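Local coordinates for protein probable copper-exporting P-type ATPase A (Archaeoglobus fulgidus, PDB 3FRY) that probably exports copper across the cell membrane at the cost of ATP, this C-terminal fragment being a metal-binding domain of the heavy-metal-associated family, at residues K36-L39 and N40-V43. Sequence-based numbering, arbitrary orientation.
Sequences KVDL and NEAV
The carboxylates of Asp38 and Glu41 have planes 14° apart, yet the groups are stepped side by side, not stacked, and neither covers the other's face. Glu41 lies beside Asp38 with its CG at the oxygen edge, 3.3 Å from Asp38 OD1, while Asp38 OD2 and Glu41 OE2 approach to 4.0 Å. Backbone N-H groups meet the aspartate at OD1: Glu41 N arrives at 2.8 Å nearly along the C-O axis, and Asn40 N at 3.0 Å on the anti side, 29° out of the carboxylate plane. The chi1 of 53° turns the carboxylate toward these following amides; its bond from Asn40 N makes an Asx turn, closing a beta hairpin. Without the carboxylate, as with an alanine here, both amides would probably lose their shared acceptor and the turn would be less firmly held. Next to the turn, on the strand side, Asp38 N bonds Glu41 O, and Lys36 and Val43 form a hydrogen-bonded antiparallel pair, with Val43 N 2.6 Å from Lys36 O. Val37 and Ala42 touch Val20 and Leu27 of helix 20-29, whereas Glu41 to Val43 pair antiparallel with a strand of the second subunit, consistent with the domain swap. The extended Lys36 brings NZ to 4.3 Å from Glu41 OE2, beyond a salt bridge, yet its positive charge is likely to ease the repulsion between the two acids.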
ATOM      1  N   LYS A  36     -14.762  10.112   0.246  1.00 23.06           N
ATOM      2  CA  LYS A  36     -13.602   9.514   0.882  1.00 25.76           C
ATOM      3  C   LYS A  36     -12.575   9.031  -0.130  1.00 24.90           C
ATOM      4  O   LYS A  36     -12.923   8.531  -1.205  1.00 23.74           O
ATOM      5  CB  LYS A  36     -14.052   8.335   1.755  1.00 28.19           C
ATOM      6  CG  LYS A  36     -12.925   7.515   2.355  1.00 32.40           C
ATOM      7  CD  LYS A  36     -13.483   6.355   3.162  1.00 36.02           C
ATOM      8  CE  LYS A  36     -12.378   5.431   3.649  1.00 38.68           C
ATOM      9  NZ  LYS A  36     -12.914   4.332   4.501  1.00 40.56           N
ATOM     10  N   VAL A  37     -11.307   9.200   0.217  1.00 24.98           N
ATOM     11  CA  VAL A  37     -10.218   8.744  -0.629  1.00 24.12           C
ATOM     12  C   VAL A  37      -9.071   8.292   0.263  1.00 24.36           C
ATOM     13  O   VAL A  37      -8.711   8.979   1.219  1.00 22.50           O
ATOM     14  CB  VAL A  37      -9.710   9.857  -1.580  1.00 26.43           C
ATOM     15  CG1 VAL A  37      -9.223  11.055  -0.775  1.00 28.45           C
ATOM     16  CG2 VAL A  37      -8.584   9.313  -2.461  1.00 25.52           C
ATOM     17  N   ASP A  38      -8.539   7.109  -0.033  1.00 23.75           N
ATOM     18  CA  ASP A  38      -7.396   6.555   0.687  1.00 24.08           C
ATOM     19  C   ASP A  38      -6.501   5.882  -0.348  1.00 22.61           C
ATOM     20  O   ASP A  38      -6.700   6.071  -1.552  1.00 22.72           O
ATOM     21  CB  ASP A  38      -7.817   5.555   1.784  1.00 25.23           C
ATOM     22  CG  ASP A  38      -8.722   4.443   1.273  1.00 27.87           C
ATOM     23  OD1 ASP A  38      -8.517   3.944   0.145  1.00 26.52           O
ATOM     24  OD2 ASP A  38      -9.641   4.056   2.026  1.00 33.04           O
ATOM     25  N   LEU A  39      -5.528   5.096   0.100  1.00 19.95           N
ATOM     26  CA  LEU A  39      -4.602   4.451  -0.831  1.00 19.63           C
ATOM     27  C   LEU A  39      -5.225   3.512  -1.867  1.00 19.93           C
ATOM     28  O   LEU A  39      -4.737   3.410  -2.998  1.00 17.46           O
ATOM     29  CB  LEU A  39      -3.533   3.671  -0.061  1.00 20.11           C
ATOM     30  CG  LEU A  39      -2.648   4.436   0.929  1.00 21.19           C
ATOM     31  CD1 LEU A  39      -1.619   3.475   1.518  1.00 22.32           C
ATOM     32  CD2 LEU A  39      -1.954   5.595   0.226  1.00 21.16           C
ATOM     33  N   ASN A  40      -6.301   2.834  -1.485  1.00 19.92           N
ATOM     34  CA  ASN A  40      -6.928   1.860  -2.368  1.00 23.22           C
ATOM     35  C   ASN A  40      -8.225   2.239  -3.051  1.00 21.25           C
ATOM     36  O   ASN A  40      -8.631   1.571  -3.999  1.00 21.74           O
ATOM     37  CB  ASN A  40      -7.163   0.563  -1.596  1.00 25.85           C
ATOM     38  CG  ASN A  40      -5.914   0.069  -0.922  1.00 27.41           C
ATOM     39  OD1 ASN A  40      -4.876  -0.085  -1.565  1.00 31.89           O
ATOM     40  ND2 ASN A  40      -5.999  -0.182   0.380  1.00 28.49           N
ATOM     41  N   GLU A  41      -8.884   3.292  -2.587  1.00 20.72           N
ATOM     42  CA  GLU A  41     -10.152   3.649  -3.197  1.00 21.56           C
ATOM     43  C   GLU A  41     -10.565   5.093  -3.046  1.00 21.04           C
ATOM     44  O   GLU A  41     -10.104   5.812  -2.160  1.00 20.95           O
ATOM     45  CB  GLU A  41     -11.277   2.776  -2.620  1.00 24.44           C
ATOM     46  CG  GLU A  41     -11.371   2.840  -1.097  1.00 31.60           C
ATOM     47  CD  GLU A  41     -12.699   2.331  -0.541  1.00 33.27           C
ATOM     48  OE1 GLU A  41     -13.246   1.342  -1.075  1.00 35.82           O
ATOM     49  OE2 GLU A  41     -13.188   2.917   0.448  1.00 33.68           O
ATOM     50  N   ALA A  42     -11.461   5.496  -3.933  1.00 16.81           N
ATOM     51  CA  ALA A  42     -12.030   6.824  -3.912  1.00 17.84           C
ATOM     52  C   ALA A  42     -13.535   6.581  -3.953  1.00 18.45           C
ATOM     53  O   ALA A  42     -14.036   5.868  -4.827  1.00 15.98           O
ATOM     54  CB  ALA A  42     -11.587   7.617  -5.124  1.00 15.90           C
ATOM     55  N   VAL A  43     -14.246   7.132  -2.978  1.00 16.48           N
ATOM     56  CA  VAL A  43     -15.688   6.988  -2.926  1.00 17.76           C
ATOM     57  C   VAL A  43     -16.217   8.382  -3.193  1.00 17.24           C
ATOM     58  O   VAL A  43     -15.843   9.333  -2.507  1.00 19.45           O
ATOM     59  CB  VAL A  43     -16.150   6.484  -1.537  1.00 18.64           C
ATOM     60  CG1 VAL A  43     -17.670   6.334  -1.502  1.00 18.42           C
ATOM     61  CG2 VAL A  43     -15.483   5.140  -1.239  1.00 20.21           C
TER